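Vacuolar aminopeptidase 1 (Saccharomyces cerevisiae, PDB 5JGF) removes N-terminal amino acids, preferably neutral or hydrophobic ones, from peptides and proteins in the yeast vacuole, using zinc as cofactor and working as a homododecamer. Local coordinates at residues 333-345 and 455-467. Numbering follows the deposited sequence.
Sequences TVWANSIILSADV and FFNGFFKHWRSVY. With ZN (zinc ion), chain K.
Over one face of the Tyr467 ring sits CD1 of Ile339, 3.6 Å from the ring centroid, a CH-pi contact; O of Asn337 lies at the ring's edge. Phe459 presents a face to Leu341 CD1, 3.6 Å from its centroid, while CD1 of Trp463 lies over the opposite face and Ile339 CG2 meets the rim. The Trp463 indole, its CG wedged between backbone N and carbonyl carbon (chi1 83°), brings CE3 to 3.7 Å from Ile339 CG1 and an edge to O of Asn337. The CG1-CD1 arm of Ile339 thus serves Trp463 and Tyr467, while CG2 turns to Phe459. Farther along, Leu341 CD1 also reaches Phe455 and Phe456, and Ala343 CB packs 3.8 Å from Phe456 CZ. These residues seat helix 448-468 on one face of the central mixed sheet; the axis of 455-467 makes 140° with strand 339-343. In the turn before the strand, Arg464 gives a weak hydrogen bond from NH1 to O of Asn337 (2.9 Å, 129°); NH1 also bonds Lys83 O, and NH2 pairs with Asp468. Water 2 joins NH2 to Asn337 OD1. Asn337 ND2 bonds Thr333 O and Lys47 O of a second subunit. Tyr467 OH weakly bonds water 1, which bonds Ser338 O, and Arg426. An alanine in place of Tyr467 would probably open a gap beside Ile339 CD1 and cost water 1 this partner. Asp344 binds zinc through OD1 and the longer OD2; His91, Asp262 and two waters complete the site, so an aromatic helix surface backs the strand leading into it.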
ATOM      1  N   THR D 333      20.347 -58.197  -8.360  1.00 20.03           N
ATOM      2  CA  THR D 333      19.430 -59.015  -9.138  1.00 19.07           C
ATOM      3  C   THR D 333      18.106 -59.122  -8.391  1.00 17.79           C
ATOM      4  O   THR D 333      17.038 -59.102  -8.999  1.00 16.69           O
ATOM      5  CB  THR D 333      20.004 -60.429  -9.370  1.00 21.20           C
ATOM      6  OG1 THR D 333      21.118 -60.339 -10.265  1.00 23.56           O
ATOM      7  CG2 THR D 333      18.949 -61.348  -9.966  1.00 20.64           C
ATOM      8  N   VAL D 334      18.187 -59.225  -7.067  1.00 15.81           N
ATOM      9  CA  VAL D 334      16.996 -59.325  -6.232  1.00 16.61           C
ATOM     10  C   VAL D 334      16.080 -58.117  -6.437  1.00 15.88           C
ATOM     11  O   VAL D 334      14.907 -58.259  -6.774  1.00 15.10           O
ATOM     12  CB  VAL D 334      17.369 -59.407  -4.736  1.00 15.39           C
ATOM     13  CG1 VAL D 334      16.110 -59.313  -3.871  1.00 15.30           C
ATOM     14  CG2 VAL D 334      18.115 -60.712  -4.457  1.00 16.73           C
ATOM     15  N   TRP D 335      16.626 -56.922  -6.240  1.00 15.55           N
ATOM     16  CA  TRP D 335      15.834 -55.710  -6.386  1.00 15.88           C
ATOM     17  C   TRP D 335      15.387 -55.437  -7.815  1.00 16.39           C
ATOM     18  O   TRP D 335      14.293 -54.916  -8.034  1.00 14.31           O
ATOM     19  CB  TRP D 335      16.604 -54.520  -5.807  1.00 16.47           C
ATOM     20  CG  TRP D 335      16.705 -54.608  -4.309  1.00 18.34           C
ATOM     21  CD1 TRP D 335      17.845 -54.694  -3.562  1.00 17.37           C
ATOM     22  CD2 TRP D 335      15.612 -54.664  -3.382  1.00 18.17           C
ATOM     23  NE1 TRP D 335      17.530 -54.804  -2.228  1.00 17.50           N
ATOM     24  CE2 TRP D 335      16.166 -54.791  -2.090  1.00 19.64           C
ATOM     25  CE3 TRP D 335      14.217 -54.624  -3.520  1.00 18.72           C
ATOM     26  CZ2 TRP D 335      15.374 -54.877  -0.939  1.00 19.18           C
ATOM     27  CZ3 TRP D 335      13.428 -54.708  -2.375  1.00 20.41           C
ATOM     28  CH2 TRP D 335      14.012 -54.835  -1.101  1.00 19.73           C
ATOM     29  N   ALA D 336      16.213 -55.802  -8.792  1.00 15.44           N
ATOM     30  CA  ALA D 336      15.843 -55.585 -10.185  1.00 16.50           C
ATOM     31  C   ALA D 336      14.578 -56.378 -10.507  1.00 17.07           C
ATOM     32  O   ALA D 336      13.805 -55.999 -11.388  1.00 17.13           O
ATOM     33  CB  ALA D 336      16.983 -56.004 -11.110  1.00 16.97           C
ATOM     34  N   ASN D 337      14.363 -57.468  -9.778  1.00 14.61           N
ATOM     35  CA  ASN D 337      13.194 -58.319  -9.992  1.00 16.10           C
ATOM     36  C   ASN D 337      12.090 -58.119  -8.958  1.00 15.98           C
ATOM     37  O   ASN D 337      11.155 -58.913  -8.893  1.00 15.17           O
ATOM     38  CB  ASN D 337      13.615 -59.795  -9.982  1.00 17.01           C
ATOM     39  CG  ASN D 337      14.355 -60.200 -11.240  1.00 18.23           C
ATOM     40  OD1 ASN D 337      13.757 -60.324 -12.312  1.00 17.01           O
ATOM     41  ND2 ASN D 337      15.664 -60.401 -11.121  1.00 17.50           N
ATOM     42  N   SER D 338      12.187 -57.054  -8.165  1.00 16.57           N
ATOM     43  CA  SER D 338      11.203 -56.787  -7.120  1.00 14.81           C
ATOM     44  C   SER D 338      10.165 -55.725  -7.471  1.00 15.21           C
ATOM     45  O   SER D 338      10.337 -54.947  -8.407  1.00 14.71           O
ATOM     46  CB  SER D 338      11.916 -56.351  -5.834  1.00 15.22           C
ATOM     47  OG  SER D 338      12.872 -57.309  -5.404  1.00 14.26           O
ATOM     48  N   ILE D 339       9.080 -55.710  -6.704  1.00 14.92           N
ATOM     49  CA  ILE D 339       8.018 -54.723  -6.866  1.00 13.57           C
ATOM     50  C   ILE D 339       7.695 -54.191  -5.479  1.00 15.12           C
ATOM     51  O   ILE D 339       7.382 -54.956  -4.565  1.00 14.71           O
ATOM     52  CB  ILE D 339       6.725 -55.328  -7.476  1.00 14.75           C
ATOM     53  CG1 ILE D 339       6.918 -55.604  -8.972  1.00 14.66           C
ATOM     54  CG2 ILE D 339       5.552 -54.361  -7.270  1.00 16.52           C
ATOM     55  CD1 ILE D 339       7.178 -54.361  -9.815  1.00 13.09           C
ATOM     56  N   ILE D 340       7.794 -52.877  -5.312  1.00 13.53           N
ATOM     57  CA  ILE D 340       7.493 -52.267  -4.031  1.00 12.92           C
ATOM     58  C   ILE D 340       6.227 -51.435  -4.158  1.00 14.55           C
ATOM     59  O   ILE D 340       6.113 -50.602  -5.055  1.00 14.16           O
ATOM     60  CB  ILE D 340       8.624 -51.320  -3.557  1.00 12.42           C
ATOM     61  CG1 ILE D 340       9.934 -52.097  -3.381  1.00 14.48           C
ATOM     62  CG2 ILE D 340       8.226 -50.657  -2.239  1.00 13.27           C
ATOM     63  CD1 ILE D 340      11.119 -51.217  -2.966  1.00 11.83           C
ATOM     64  N   LEU D 341       5.262 -51.686  -3.282  1.00 13.27           N
ATOM     65  CA  LEU D 341       4.052 -50.885  -3.286  1.00 14.81           C
ATOM     66  C   LEU D 341       4.239 -49.926  -2.125  1.00 13.93           C
ATOM     67  O   LEU D 341       4.304 -50.348  -0.972  1.00 15.36           O
ATOM     68  CB  LEU D 341       2.788 -51.724  -3.040  1.00 14.44           C
ATOM     69  CG  LEU D 341       2.352 -52.787  -4.055  1.00 14.14           C
ATOM     70  CD1 LEU D 341       0.934 -53.244  -3.720  1.00 14.62           C
ATOM     71  CD2 LEU D 341       2.397 -52.218  -5.468  1.00 13.81           C
ATOM     72  N   SER D 342       4.377 -48.642  -2.434  1.00 13.39           N
ATOM     73  CA  SER D 342       4.509 -47.627  -1.398  1.00 13.47           C
ATOM     74  C   SER D 342       3.060 -47.259  -1.106  1.00 15.09           C
ATOM     75  O   SER D 342       2.442 -46.513  -1.864  1.00 13.87           O
ATOM     76  CB  SER D 342       5.266 -46.411  -1.935  1.00 13.88           C
ATOM     77  OG  SER D 342       5.251 -45.359  -0.988  1.00 14.11           O
ATOM     78  N   ALA D 343       2.517 -47.804  -0.022  1.00 15.00           N
ATOM     79  CA  ALA D 343       1.123 -47.573   0.330  1.00 14.67           C
ATOM     80  C   ALA D 343       0.932 -46.450   1.335  1.00 15.31           C
ATOM     81  O   ALA D 343       1.198 -46.614   2.524  1.00 14.15           O
ATOM     82  CB  ALA D 343       0.502 -48.866   0.864  1.00 16.22           C
ATOM     83  N   ASP D 344       0.470 -45.307   0.838  1.00 14.24           N
ATOM     84  CA  ASP D 344       0.215 -44.148   1.680  1.00 12.72           C
ATOM     85  C   ASP D 344      -1.108 -43.560   1.203  1.00 12.58           C
ATOM     86  O   ASP D 344      -1.359 -43.460   0.002  1.00 13.86           O
ATOM     87  CB  ASP D 344       1.338 -43.114   1.536  1.00 12.46           C
ATOM     88  CG  ASP D 344       1.357 -42.109   2.676  1.00 12.88           C
ATOM     89  OD1 ASP D 344       0.419 -42.126   3.495  1.00 12.52           O
ATOM     90  OD2 ASP D 344       2.311 -41.303   2.752  1.00 12.40           O
ATOM     91  N   VAL D 345      -1.964 -43.193   2.145  1.00 13.21           N
ATOM     92  CA  VAL D 345      -3.262 -42.633   1.804  1.00 12.11           C
ATOM     93  C   VAL D 345      -3.139 -41.439   0.868  1.00 14.21           C
ATOM     94  O   VAL D 345      -2.179 -40.673   0.945  1.00 14.13           O
ATOM     95  CB  VAL D 345      -4.022 -42.190   3.074  1.00 13.10           C
ATOM     96  CG1 VAL D 345      -4.369 -43.407   3.921  1.00 13.11           C
ATOM     97  CG2 VAL D 345      -3.169 -41.208   3.878  1.00 12.63           C
ATOM     98  N   PHE D 455      -7.305 -55.848  -2.046  1.00 15.80           N
ATOM     99  CA  PHE D 455      -6.320 -55.537  -3.067  1.00 16.10           C
ATOM    100  C   PHE D 455      -4.918 -56.005  -2.681  1.00 15.59           C
ATOM    101  O   PHE D 455      -4.232 -56.645  -3.477  1.00 16.01           O
ATOM    102  CB  PHE D 455      -6.280 -54.036  -3.345  1.00 15.61           C
ATOM    103  CG  PHE D 455      -5.193 -53.644  -4.293  1.00 16.02           C
ATOM    104  CD1 PHE D 455      -5.314 -53.908  -5.652  1.00 16.65           C
ATOM    105  CD2 PHE D 455      -4.021 -53.069  -3.821  1.00 15.80           C
ATOM    106  CE1 PHE D 455      -4.278 -53.606  -6.527  1.00 17.90           C
ATOM    107  CE2 PHE D 455      -2.979 -52.765  -4.688  1.00 15.62           C
ATOM    108  CZ  PHE D 455      -3.106 -53.035  -6.044  1.00 16.35           C
ATOM    109  N   PHE D 456      -4.489 -55.680  -1.463  1.00 15.69           N
ATOM    110  CA  PHE D 456      -3.158 -56.059  -0.995  1.00 14.37           C
ATOM    111  C   PHE D 456      -2.988 -57.572  -0.915  1.00 17.40           C
ATOM    112  O   PHE D 456      -1.893 -58.093  -1.136  1.00 17.18           O
ATOM    113  CB  PHE D 456      -2.884 -55.434   0.377  1.00 16.11           C
ATOM    114  CG  PHE D 456      -2.738 -53.935   0.343  1.00 15.62           C
ATOM    115  CD1 PHE D 456      -3.273 -53.150   1.359  1.00 14.82           C
ATOM    116  CD2 PHE D 456      -2.059 -53.313  -0.699  1.00 16.00           C
ATOM    117  CE1 PHE D 456      -3.138 -51.762   1.336  1.00 15.77           C
ATOM    118  CE2 PHE D 456      -1.917 -51.923  -0.731  1.00 17.24           C
ATOM    119  CZ  PHE D 456      -2.457 -51.150   0.286  1.00 15.83           C
ATOM    120  N   ASN D 457      -4.071 -58.271  -0.592  1.00 16.44           N
ATOM    121  CA  ASN D 457      -4.038 -59.727  -0.502  1.00 19.64           C
ATOM    122  C   ASN D 457      -3.786 -60.243  -1.916  1.00 19.49           C
ATOM    123  O   ASN D 457      -2.958 -61.133  -2.131  1.00 19.46           O
ATOM    124  CB  ASN D 457      -5.374 -60.262   0.021  1.00 21.28           C
ATOM    125  CG  ASN D 457      -5.341 -61.759   0.299  1.00 26.51           C
ATOM    126  OD1 ASN D 457      -6.328 -62.458   0.093  1.00 31.55           O
ATOM    127  ND2 ASN D 457      -4.207 -62.250   0.782  1.00 27.48           N
ATOM    128  N   GLY D 458      -4.497 -59.659  -2.878  1.00 17.37           N
ATOM    129  CA  GLY D 458      -4.335 -60.046  -4.269  1.00 17.49           C
ATOM    130  C   GLY D 458      -2.923 -59.778  -4.757  1.00 17.86           C
ATOM    131  O   GLY D 458      -2.393 -60.511  -5.598  1.00 16.94           O
ATOM    132  N   PHE D 459      -2.308 -58.719  -4.236  1.00 17.04           N
ATOM    133  CA  PHE D 459      -0.943 -58.371  -4.614  1.00 16.36           C
ATOM    134  C   PHE D 459       0.034 -59.474  -4.209  1.00 16.80           C
ATOM    135  O   PHE D 459       0.833 -59.936  -5.025  1.00 16.99           O
ATOM    136  CB  PHE D 459      -0.512 -57.060  -3.947  1.00 15.65           C
ATOM    137  CG  PHE D 459       0.968 -56.798  -4.031  1.00 15.41           C
ATOM    138  CD1 PHE D 459       1.555 -56.416  -5.233  1.00 14.96           C
ATOM    139  CD2 PHE D 459       1.780 -56.955  -2.911  1.00 15.59           C
ATOM    140  CE1 PHE D 459       2.932 -56.190  -5.317  1.00 14.99           C
ATOM    141  CE2 PHE D 459       3.156 -56.735  -2.984  1.00 13.72           C
ATOM    142  CZ  PHE D 459       3.733 -56.351  -4.188  1.00 12.77           C
ATOM    143  N   PHE D 460      -0.020 -59.893  -2.949  1.00 17.27           N
ATOM    144  CA  PHE D 460       0.890 -60.934  -2.482  1.00 16.61           C
ATOM    145  C   PHE D 460       0.679 -62.249  -3.225  1.00 18.64           C
ATOM    146  O   PHE D 460       1.637 -62.957  -3.539  1.00 16.98           O
ATOM    147  CB  PHE D 460       0.737 -61.147  -0.974  1.00 15.82           C
ATOM    148  CG  PHE D 460       1.340 -60.046  -0.146  1.00 16.08           C
ATOM    149  CD1 PHE D 460       2.672 -59.682  -0.319  1.00 14.68           C
ATOM    150  CD2 PHE D 460       0.584 -59.380   0.815  1.00 15.65           C
ATOM    151  CE1 PHE D 460       3.246 -58.676   0.450  1.00 14.62           C
ATOM    152  CE2 PHE D 460       1.151 -58.370   1.593  1.00 16.14           C
ATOM    153  CZ  PHE D 460       2.484 -58.019   1.409  1.00 13.36           C
ATOM    154  N   LYS D 461      -0.573 -62.565  -3.522  1.00 18.82           N
ATOM    155  CA  LYS D 461      -0.881 -63.800  -4.227  1.00 21.92           C
ATOM    156  C   LYS D 461      -0.445 -63.819  -5.687  1.00 22.43           C
ATOM    157  O   LYS D 461       0.116 -64.810  -6.157  1.00 20.98           O
ATOM    158  CB  LYS D 461      -2.385 -64.076  -4.189  1.00 24.54           C
ATOM    159  CG  LYS D 461      -2.941 -64.516  -2.857  1.00 29.38           C
ATOM    160  CD  LYS D 461      -4.450 -64.688  -2.969  1.00 35.07           C
ATOM    161  CE  LYS D 461      -5.055 -65.235  -1.692  1.00 38.16           C
ATOM    162  NZ  LYS D 461      -6.544 -65.294  -1.775  1.00 41.56           N
ATOM    163  N   HIS D 462      -0.676 -62.719  -6.400  1.00 21.66           N
ATOM    164  CA  HIS D 462      -0.388 -62.690  -7.830  1.00 22.88           C
ATOM    165  C   HIS D 462       0.651 -61.740  -8.430  1.00 20.00           C
ATOM    166  O   HIS D 462       0.856 -61.770  -9.642  1.00 17.56           O
ATOM    167  CB  HIS D 462      -1.709 -62.478  -8.574  1.00 27.43           C
ATOM    168  CG  HIS D 462      -2.829 -63.339  -8.075  1.00 33.87           C
ATOM    169  ND1 HIS D 462      -4.002 -62.817  -7.574  1.00 36.95           N
ATOM    170  CD2 HIS D 462      -2.952 -64.685  -7.996  1.00 36.91           C
ATOM    171  CE1 HIS D 462      -4.801 -63.804  -7.210  1.00 39.48           C
ATOM    172  NE2 HIS D 462      -4.188 -64.949  -7.455  1.00 39.29           N
ATOM    173  N   TRP D 463       1.314 -60.910  -7.633  1.00 17.76           N
ATOM    174  CA  TRP D 463       2.273 -59.979  -8.232  1.00 16.70           C
ATOM    175  C   TRP D 463       3.400 -60.653  -9.014  1.00 17.92           C
ATOM    176  O   TRP D 463       3.786 -60.178 -10.082  1.00 17.20           O
ATOM    177  CB  TRP D 463       2.882 -59.046  -7.177  1.00 14.90           C
ATOM    178  CG  TRP D 463       4.035 -59.634  -6.427  1.00 14.11           C
ATOM    179  CD1 TRP D 463       3.981 -60.359  -5.272  1.00 13.97           C
ATOM    180  CD2 TRP D 463       5.414 -59.580  -6.804  1.00 15.06           C
ATOM    181  NE1 TRP D 463       5.244 -60.759  -4.906  1.00 15.57           N
ATOM    182  CE2 TRP D 463       6.141 -60.297  -5.830  1.00 15.53           C
ATOM    183  CE3 TRP D 463       6.106 -58.995  -7.874  1.00 16.00           C
ATOM    184  CZ2 TRP D 463       7.534 -60.446  -5.892  1.00 16.80           C
ATOM    185  CZ3 TRP D 463       7.491 -59.143  -7.935  1.00 17.89           C
ATOM    186  CH2 TRP D 463       8.187 -59.865  -6.948  1.00 16.39           C
ATOM    187  N   ARG D 464       3.933 -61.750  -8.487  1.00 17.30           N
ATOM    188  CA  ARG D 464       5.031 -62.438  -9.164  1.00 19.63           C
ATOM    189  C   ARG D 464       4.600 -62.935 -10.541  1.00 19.72           C
ATOM    190  O   ARG D 464       5.304 -62.725 -11.530  1.00 20.27           O
ATOM    191  CB  ARG D 464       5.536 -63.608  -8.308  1.00 17.45           C
ATOM    192  CG  ARG D 464       6.799 -64.298  -8.836  1.00 17.41           C
ATOM    193  CD  ARG D 464       7.986 -63.342  -8.954  1.00 15.42           C
ATOM    194  NE  ARG D 464       8.057 -62.704 -10.266  1.00 15.62           N
ATOM    195  CZ  ARG D 464       8.932 -61.760 -10.603  1.00 17.26           C
ATOM    196  NH1 ARG D 464       9.825 -61.323  -9.724  1.00 16.42           N
ATOM    197  NH2 ARG D 464       8.922 -61.258 -11.830  1.00 18.31           N
ATOM    198  N   SER D 465       3.436 -63.572 -10.604  1.00 21.32           N
ATOM    199  CA  SER D 465       2.914 -64.094 -11.863  1.00 24.34           C
ATOM    200  C   SER D 465       2.642 -62.989 -12.879  1.00 25.12           C
ATOM    201  O   SER D 465       2.864 -63.167 -14.076  1.00 24.85           O
ATOM    202  CB  SER D 465       1.629 -64.887 -11.614  1.00 25.89           C
ATOM    203  OG  SER D 465       1.095 -65.372 -12.834  1.00 31.22           O
ATOM    204  N   VAL D 466       2.156 -61.847 -12.403  1.00 24.90           N
ATOM    205  CA  VAL D 466       1.863 -60.727 -13.291  1.00 24.30           C
ATOM    206  C   VAL D 466       3.133 -60.047 -13.795  1.00 23.68           C
ATOM    207  O   VAL D 466       3.258 -59.756 -14.986  1.00 23.26           O
ATOM    208  CB  VAL D 466       0.978 -59.664 -12.590  1.00 24.36           C
ATOM    209  CG1 VAL D 466       0.837 -58.433 -13.478  1.00 24.41           C
ATOM    210  CG2 VAL D 466      -0.391 -60.248 -12.289  1.00 23.63           C
ATOM    211  N   TYR D 467       4.079 -59.798 -12.894  1.00 22.18           N
ATOM    212  CA  TYR D 467       5.315 -59.137 -13.286  1.00 23.28           C
ATOM    213  C   TYR D 467       6.104 -59.998 -14.266  1.00 23.43           C
ATOM    214  O   TYR D 467       6.924 -59.488 -15.023  1.00 23.28           O
ATOM    215  CB  TYR D 467       6.158 -58.805 -12.048  1.00 21.43           C
ATOM    216  CG  TYR D 467       7.211 -57.733 -12.275  1.00 21.55           C
ATOM    217  CD1 TYR D 467       6.986 -56.675 -13.163  1.00 21.54           C
ATOM    218  CD2 TYR D 467       8.405 -57.741 -11.558  1.00 19.43           C
ATOM    219  CE1 TYR D 467       7.925 -55.653 -13.325  1.00 20.59           C
ATOM    220  CE2 TYR D 467       9.348 -56.723 -11.709  1.00 21.35           C
ATOM    221  CZ  TYR D 467       9.100 -55.683 -12.594  1.00 21.72           C
ATOM    222  OH  TYR D 467      10.023 -54.672 -12.734  1.00 23.98           O
TER
HETATM  223 ZN    ZN K 601       0.969 -40.498   4.771  1.00 15.68          ZN
HETATM  224  O   HOH W   1      11.990 -53.927 -10.133  1.00 21.68           O
HETATM  225  O   HOH W   2      11.031 -59.672 -12.564  1.00 23.08           O
HETATM  226  O   HOH W   3      -0.396 -39.461   3.066  1.00 13.45           O
HETATM  227  O   HOH W   4       1.935 -38.715   5.042  1.00 22.31           O